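Local coordinates for cytosolic phospholipase A2 delta (Homo sapiens, PDB 5IZ5), which hydrolyses the sn-2 ester of glycerophospholipids in a calcium-dependent manner, releasing a lysophospholipid and a fatty acid, with a preference for linoleic acid, at residues Y375-S381 and R458-P464; R301-V305 and L355-T359; K186-E190 and Q201-L205. The protein carries 3 engineered substitutions. One frame throughout, in Å; residues are numbered along the deposited sequence.

How the contacts relate
Following the chain from its N terminus, contact 3 comes first: K186-E190 and Q201-L205 close a short hairpin in what is probably the second C2 domain. Contact 2 then joins helix 292-313 to the turn leading into strand 360-363, closing a loop of 49 residues that holds strand 327-331 and helix 335-351. Contact 1 follows, tying the loop after helix 367-375 to the entry of strand 463-471. The three loops run in series, none nesting or crossing. Contacts 1 and 2 are neighbours in the catalytic domain, their centres about 11 Å apart and R301 NH1 bonded to G459 O, whereas contact 3 lies about 52 Å from contact 1 between centres.

Contact 1 (Y375-S381 and R458-P464)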
# COMPACT_ATOMS: atom_id res chain seq x y z
N TYR B 375 -4.51 -16.70 -12.53
CA TYR B 375 -4.80 -17.19 -11.19
C TYR B 375 -6.31 -17.28 -10.87
O TYR B 375 -6.68 -17.78 -9.81
CB TYR B 375 -4.05 -16.37 -10.13
CG TYR B 375 -2.61 -16.79 -9.99
CD1 TYR B 375 -2.22 -17.70 -9.01
CD2 TYR B 375 -1.63 -16.30 -10.85
CE1 TYR B 375 -0.90 -18.08 -8.88
CE2 TYR B 375 -0.30 -16.69 -10.73
CZ TYR B 375 0.06 -17.58 -9.74
OH TYR B 375 1.37 -17.96 -9.62
N GLY B 376 -7.17 -16.82 -11.78
CA GLY B 376 -8.59 -17.14 -11.74
C GLY B 376 -8.88 -18.62 -12.00
O GLY B 376 -9.91 -19.13 -11.57
N ASP B 377 -7.98 -19.29 -12.73
CA ASP B 377 -8.03 -20.74 -12.92
C ASP B 377 -7.07 -21.41 -11.93
O ASP B 377 -5.85 -21.25 -12.06
CB ASP B 377 -7.63 -21.08 -14.37
CG ASP B 377 -7.52 -22.59 -14.63
OD1 ASP B 377 -7.84 -23.40 -13.74
OD2 ASP B 377 -7.08 -22.96 -15.73
N PRO B 378 -7.60 -22.18 -10.96
CA PRO B 378 -6.75 -22.83 -9.95
C PRO B 378 -5.71 -23.82 -10.50
O PRO B 378 -4.80 -24.23 -9.77
CB PRO B 378 -7.75 -23.58 -9.06
CG PRO B 378 -9.09 -23.03 -9.38
CD PRO B 378 -9.03 -22.51 -10.78
N GLU B 379 -5.86 -24.21 -11.76
CA GLU B 379 -4.98 -25.18 -12.39
C GLU B 379 -4.16 -24.61 -13.54
O GLU B 379 -3.60 -25.36 -14.33
CB GLU B 379 -5.83 -26.35 -12.91
CG GLU B 379 -5.55 -27.68 -12.26
CD GLU B 379 -5.51 -27.61 -10.76
OE1 GLU B 379 -6.51 -27.22 -10.13
OE2 GLU B 379 -4.46 -27.96 -10.20
N TRP B 380 -4.04 -23.28 -13.62
CA TRP B 380 -3.53 -22.64 -14.83
C TRP B 380 -2.17 -23.14 -15.32
O TRP B 380 -2.01 -23.37 -16.51
CB TRP B 380 -3.53 -21.11 -14.70
CG TRP B 380 -2.50 -20.52 -13.78
CD1 TRP B 380 -2.67 -20.18 -12.47
CD2 TRP B 380 -1.14 -20.19 -14.10
NE1 TRP B 380 -1.50 -19.67 -11.96
CE2 TRP B 380 -0.55 -19.66 -12.94
CE3 TRP B 380 -0.37 -20.29 -15.26
CZ2 TRP B 380 0.78 -19.23 -12.90
CZ3 TRP B 380 0.94 -19.87 -15.22
CH2 TRP B 380 1.51 -19.35 -14.05
N SER B 381 -1.19 -23.33 -14.43
CA SER B 381 0.15 -23.76 -14.87
C SER B 381 0.17 -25.24 -15.25
O SER B 381 1.11 -25.69 -15.90
CB SER B 381 1.22 -23.47 -13.82
OG SER B 381 1.16 -24.39 -12.73
N ARG B 458 -2.63 -27.04 -3.45
CA ARG B 458 -1.77 -28.22 -3.63
C ARG B 458 -0.34 -27.86 -4.05
O ARG B 458 0.42 -28.73 -4.48
CB ARG B 458 -2.41 -29.16 -4.65
CG ARG B 458 -3.60 -29.91 -4.09
CD ARG B 458 -4.32 -30.70 -5.15
NE ARG B 458 -4.92 -29.78 -6.10
CZ ARG B 458 -4.47 -29.52 -7.32
NH1 ARG B 458 -3.39 -30.12 -7.81
NH2 ARG B 458 -5.11 -28.63 -8.05
N GLY B 459 0.03 -26.59 -3.90
CA GLY B 459 1.32 -26.10 -4.37
C GLY B 459 1.46 -26.22 -5.87
O GLY B 459 2.58 -26.34 -6.38
N GLN B 460 0.34 -26.17 -6.59
CA GLN B 460 0.32 -26.47 -8.02
C GLN B 460 0.63 -25.26 -8.92
O GLN B 460 0.70 -25.40 -10.14
CB GLN B 460 -1.03 -27.08 -8.42
CG GLN B 460 -2.21 -26.12 -8.49
CD GLN B 460 -2.91 -25.90 -7.16
OE1 GLN B 460 -2.32 -26.07 -6.09
NE2 GLN B 460 -4.17 -25.51 -7.22
N ASN B 461 0.77 -24.08 -8.32
CA ASN B 461 1.21 -22.89 -9.03
C ASN B 461 2.17 -22.12 -8.13
O ASN B 461 2.21 -22.36 -6.92
CB ASN B 461 0.02 -21.98 -9.40
CG ASN B 461 -0.94 -22.63 -10.38
OD1 ASN B 461 -0.64 -22.77 -11.57
ND2 ASN B 461 -2.12 -22.99 -9.90
N PRO B 462 2.97 -21.20 -8.71
CA PRO B 462 3.79 -20.32 -7.86
C PRO B 462 2.94 -19.34 -7.06
O PRO B 462 1.80 -19.06 -7.44
CB PRO B 462 4.68 -19.56 -8.86
CG PRO B 462 4.50 -20.24 -10.18
CD PRO B 462 3.15 -20.90 -10.14
N LEU B 463 3.47 -18.82 -5.96
CA LEU B 463 2.79 -17.77 -5.19
C LEU B 463 2.88 -16.44 -5.95
O LEU B 463 3.99 -15.97 -6.21
CB LEU B 463 3.41 -17.61 -3.80
CG LEU B 463 2.79 -16.51 -2.93
CD1 LEU B 463 1.44 -16.95 -2.39
CD2 LEU B 463 3.70 -16.14 -1.78
N PRO B 464 1.73 -15.83 -6.29
CA PRO B 464 1.74 -14.56 -7.00
C PRO B 464 1.85 -13.37 -6.05
O PRO B 464 1.16 -13.31 -5.03
CB PRO B 464 0.39 -14.56 -7.71
CG PRO B 464 -0.50 -15.32 -6.80
CD PRO B 464 0.36 -16.32 -6.07
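N461 and Y375 carry much of the join between two loops of the catalytic domain, one built round a type I beta turn (D377 to W380, with an Asx turn at its start), the other entering strand 463-471. The N461 amide bonds at two places, P378 O and S381. N461 OD1 accepts from S381 N (3.0 Å), in the carbonyl plane, and from S381 OG (2.7 Å), which lies 46° out of that plane. S381 can give both because OG sits between its backbone N and carbonyl carbon, on the same side as its own N-H. The amide lies almost parallel to the W380 indole, 6° apart, with OD1 over one ring face. On the other branch, N461 ND2 makes a weak bond to P378 O, which also takes a straighter one from Q460 NE2 (2.9 Å). Both amide nitrogens have further acceptors, A455 O for N461 and A454 O for Q460, so the turn is linked through them to the segment preceding R458. At the more exposed end E379 OE2 and R458 NH2 form a salt bridge, modelled implausibly short at 2.3 Å, so its exact geometry is doubtful. Y375 is buried and sandwiched: P464 CG packs over one face in a CH-pi contact, 3.7 Å from the ring centroid, while W380 NE1 lies over the centre of the opposite face. With CG anti to the carbonyl carbon (chi1 -80°), the ring of Y375 is directed at the strand entry, and its OH donates to P462 O, in the ring plane, over a very short 2.5 Å.

Contact 2 (R301-V305 and L355-T359); sequences RKQVV and LDCVT
This is a buried helix-to-turn contact in the catalytic domain, where R301 and V305 of helix 292-313 pack against a 3-10 turn and the residues running from it into strand 360-363. R301 grips V358 O side-on with two nitrogens: NE lies 2.8 Å from V358 O and NH2 lies 2.7 Å from that same V358 O. The acceptor is in the guanidinium plane, and the NH2 bond also lies in the carbonyl plane. R301 CG lies beside T359, and a single bend at chi2 (59°) in an otherwise extended chain turns the rest of it toward V358 O. D356 O sits over one face of the guanidinium. A water extends the grip, accepting from R301 NH2 and donating to D356 OD1; D356 OD1 is 4.7 Å from R301 NH2, too far for direct contact. One turn further along the helix, V305 straddles the backbone of the turn: CG2 meets D356 O at 3.4 Å and CG1 rests at C357 O, while V305 CA makes a C-H...O contact with D356 O. V304 CG1 touches D356 CB beside it. Outside the two segments, R301 NH1 bonds G459 O and D356 OD1 accepts from Q382 NE2. A buried arginine is thus spent largely on backbone carbonyls, and the nearby D356 carboxylate, coupled through the water, is likely to offset part of its positive charge.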
# COMPACT_ATOMS: atom_id res chain seq x y z
N ARG B 301 4.76 -26.44 -2.26
CA ARG B 301 5.34 -26.08 -3.55
C ARG B 301 6.69 -26.76 -3.78
O ARG B 301 6.99 -27.17 -4.90
CB ARG B 301 5.49 -24.55 -3.67
CG ARG B 301 5.98 -24.05 -5.02
CD ARG B 301 5.05 -24.45 -6.15
NE ARG B 301 5.50 -23.95 -7.44
CZ ARG B 301 4.91 -24.23 -8.60
NH1 ARG B 301 3.83 -25.01 -8.65
NH2 ARG B 301 5.40 -23.73 -9.72
N LYS B 302 7.50 -26.86 -2.74
CA LYS B 302 8.85 -27.43 -2.87
C LYS B 302 8.88 -28.90 -3.27
O LYS B 302 9.87 -29.36 -3.85
CB LYS B 302 9.67 -27.20 -1.60
CG LYS B 302 10.19 -25.77 -1.53
CD LYS B 302 10.89 -25.49 -0.21
CE LYS B 302 11.26 -24.02 -0.13
NZ LYS B 302 11.97 -23.70 1.13
N GLN B 303 7.81 -29.63 -2.96
CA GLN B 303 7.67 -31.00 -3.48
C GLN B 303 7.52 -30.99 -4.99
O GLN B 303 8.15 -31.79 -5.68
CB GLN B 303 6.46 -31.70 -2.86
CG GLN B 303 6.74 -32.28 -1.48
CD GLN B 303 7.53 -33.58 -1.58
OE1 GLN B 303 6.98 -34.64 -1.86
NE2 GLN B 303 8.84 -33.49 -1.37
N VAL B 304 6.68 -30.09 -5.49
CA VAL B 304 6.46 -29.97 -6.93
C VAL B 304 7.73 -29.49 -7.63
O VAL B 304 8.07 -29.96 -8.71
CB VAL B 304 5.28 -29.02 -7.27
CG1 VAL B 304 5.13 -28.85 -8.78
CG2 VAL B 304 3.97 -29.54 -6.68
N VAL B 305 8.45 -28.58 -6.98
CA VAL B 305 9.71 -28.06 -7.52
C VAL B 305 10.81 -29.13 -7.53
O VAL B 305 11.53 -29.27 -8.52
CB VAL B 305 10.20 -26.83 -6.73
CG1 VAL B 305 11.58 -26.39 -7.19
CG2 VAL B 305 9.21 -25.67 -6.88
N LEU B 355 8.39 -24.11 -15.51
CA LEU B 355 7.39 -23.36 -14.73
C LEU B 355 7.15 -24.03 -13.38
O LEU B 355 7.01 -23.34 -12.36
CB LEU B 355 6.08 -23.23 -15.52
CG LEU B 355 5.01 -22.28 -14.98
CD1 LEU B 355 5.56 -20.89 -14.68
CD2 LEU B 355 3.86 -22.17 -15.98
N ASP B 356 7.15 -25.37 -13.36
CA ASP B 356 7.00 -26.14 -12.12
C ASP B 356 8.19 -25.99 -11.16
O ASP B 356 8.09 -26.39 -10.00
CB ASP B 356 6.78 -27.63 -12.42
CG ASP B 356 5.42 -27.92 -13.05
OD1 ASP B 356 4.49 -27.10 -12.91
OD2 ASP B 356 5.27 -28.98 -13.68
N CYS B 357 9.30 -25.44 -11.63
CA CYS B 357 10.44 -25.14 -10.76
C CYS B 357 10.35 -23.77 -10.09
O CYS B 357 11.21 -23.43 -9.27
CB CYS B 357 11.75 -25.23 -11.56
SG CYS B 357 12.03 -26.81 -12.39
N VAL B 358 9.33 -22.98 -10.41
CA VAL B 358 9.21 -21.61 -9.90
C VAL B 358 8.38 -21.55 -8.62
O VAL B 358 7.26 -22.05 -8.59
CB VAL B 358 8.58 -20.68 -10.95
CG1 VAL B 358 8.45 -19.25 -10.42
CG2 VAL B 358 9.40 -20.69 -12.23
N THR B 359 8.93 -20.93 -7.58
CA THR B 359 8.22 -20.78 -6.31
C THR B 359 7.43 -19.47 -6.25
O THR B 359 6.25 -19.47 -5.85
CB THR B 359 9.20 -20.86 -5.12
OG1 THR B 359 9.74 -22.18 -5.05
CG2 THR B 359 8.49 -20.55 -3.79
O HOH W 1 3.71 -24.91 -11.40

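Contact 3 (K186-E190 and Q201-L205)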
# COMPACT_ATOMS: atom_id res chain seq x y z
N LYS B 186 -37.48 13.84 17.29
CA LYS B 186 -37.56 13.62 18.72
C LYS B 186 -36.31 14.19 19.41
O LYS B 186 -35.74 15.21 18.98
CB LYS B 186 -37.78 12.12 19.02
CG LYS B 186 -38.64 11.83 20.26
CD LYS B 186 -38.49 10.40 20.79
CE LYS B 186 -38.71 10.33 22.30
NZ LYS B 186 -38.61 8.95 22.83
N LEU B 187 -35.95 13.58 20.53
CA LEU B 187 -34.68 13.81 21.20
C LEU B 187 -33.52 13.15 20.48
O LEU B 187 -33.64 12.04 19.97
CB LEU B 187 -34.73 13.22 22.61
CG LEU B 187 -35.25 14.01 23.81
CD1 LEU B 187 -35.84 15.35 23.40
CD2 LEU B 187 -36.19 13.20 24.70
N GLU B 188 -32.39 13.85 20.46
CA GLU B 188 -31.13 13.30 19.96
C GLU B 188 -30.17 13.07 21.13
O GLU B 188 -29.83 14.01 21.85
CB GLU B 188 -30.51 14.25 18.94
CG GLU B 188 -29.75 13.54 17.83
CD GLU B 188 -29.09 14.49 16.86
OE1 GLU B 188 -29.20 15.72 17.04
OE2 GLU B 188 -28.45 14.00 15.90
N LEU B 189 -29.76 11.82 21.33
CA LEU B 189 -28.75 11.47 22.32
C LEU B 189 -27.35 11.68 21.75
O LEU B 189 -27.04 11.16 20.68
CB LEU B 189 -28.89 10.00 22.73
CG LEU B 189 -27.81 9.41 23.65
CD1 LEU B 189 -27.84 10.06 25.03
CD2 LEU B 189 -27.98 7.91 23.78
N GLU B 190 -26.52 12.44 22.46
CA GLU B 190 -25.12 12.64 22.05
C GLU B 190 -24.18 12.03 23.09
O GLU B 190 -24.19 12.45 24.25
CB GLU B 190 -24.80 14.12 21.87
CG GLU B 190 -23.31 14.41 21.70
CD GLU B 190 -23.01 15.88 21.45
OE1 GLU B 190 -23.14 16.33 20.30
OE2 GLU B 190 -22.62 16.57 22.41
N GLN B 201 -20.77 9.94 19.09
CA GLN B 201 -21.84 9.22 18.44
C GLN B 201 -23.18 9.84 18.83
O GLN B 201 -23.44 10.08 20.02
CB GLN B 201 -21.81 7.74 18.81
CG GLN B 201 -20.58 7.01 18.27
CD GLN B 201 -20.58 5.53 18.58
OE1 GLN B 201 -21.43 4.79 18.10
NE2 GLN B 201 -19.61 5.08 19.38
N THR B 202 -24.01 10.11 17.83
CA THR B 202 -25.31 10.72 18.05
C THR B 202 -26.39 9.84 17.47
O THR B 202 -26.14 9.04 16.57
CB THR B 202 -25.42 12.09 17.38
OG1 THR B 202 -25.40 11.94 15.96
CG2 THR B 202 -24.29 12.99 17.82
N SER B 203 -27.60 10.02 17.98
CA SER B 203 -28.74 9.26 17.50
C SER B 203 -30.05 9.77 18.09
O SER B 203 -30.10 10.21 19.24
CB SER B 203 -28.58 7.80 17.89
OG SER B 203 -29.84 7.16 17.82
N PHE B 204 -31.11 9.67 17.29
CA PHE B 204 -32.45 9.94 17.78
C PHE B 204 -32.93 8.77 18.62
O PHE B 204 -32.46 7.64 18.47
CB PHE B 204 -33.41 10.20 16.62
CG PHE B 204 -33.11 11.47 15.88
CD1 PHE B 204 -32.57 11.45 14.59
CD2 PHE B 204 -33.34 12.70 16.47
CE1 PHE B 204 -32.29 12.63 13.92
CE2 PHE B 204 -33.06 13.88 15.81
CZ PHE B 204 -32.53 13.85 14.53
N LEU B 205 -33.84 9.04 19.55
CA LEU B 205 -34.38 7.98 20.39
C LEU B 205 -35.26 7.06 19.56
O LEU B 205 -36.01 7.53 18.71
CB LEU B 205 -35.16 8.57 21.57
CG LEU B 205 -34.35 9.41 22.57
CD1 LEU B 205 -35.24 9.82 23.73
CD2 LEU B 205 -33.13 8.64 23.07
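L205, E188 and F204 lose the most surface between the two segments. L205 lies alongside L187, both pointing the same way, and its CD1 rests 3.6 Å from L187 CB. The extended chain of K186 comes against L205 CD1 and L205 CB, crossing at about a right angle, with NZ at its end. Beyond the segments, L172 of strand 160-172 also packs on L205. The F204 ring takes E188 CG over one face in a CH-pi contact, 4.1 Å from CG to the centroid, and the E188 carboxylate is stacked nearly parallel to it, 11° apart. Keeping CG anti to the carbonyl carbon (chi1 -67°) lets the ring of F204 lean back across E188, while L187 O lies at the ring edge. Replacing E188 with an alanine would probably leave that face of F204 without its methylene partner and the ring freer to turn. The backbone holds these groups in register: L189 N donates to S203 O (2.7 Å) and S203 N returns a bond to L189 O (3.0 Å), while L205 N donates to L187 O. L189 and S203 are the hydrogen-bonded pair, flanked by the non-hydrogen-bonded pairs E188-F204 and E190-T202. L189 and S203 face F211 of strand 210-216. Together the segments form an antiparallel beta hairpin, with 200-204 outermost in a four-stranded sheet, consistent with the antiparallel beta sandwich of a C2 domain.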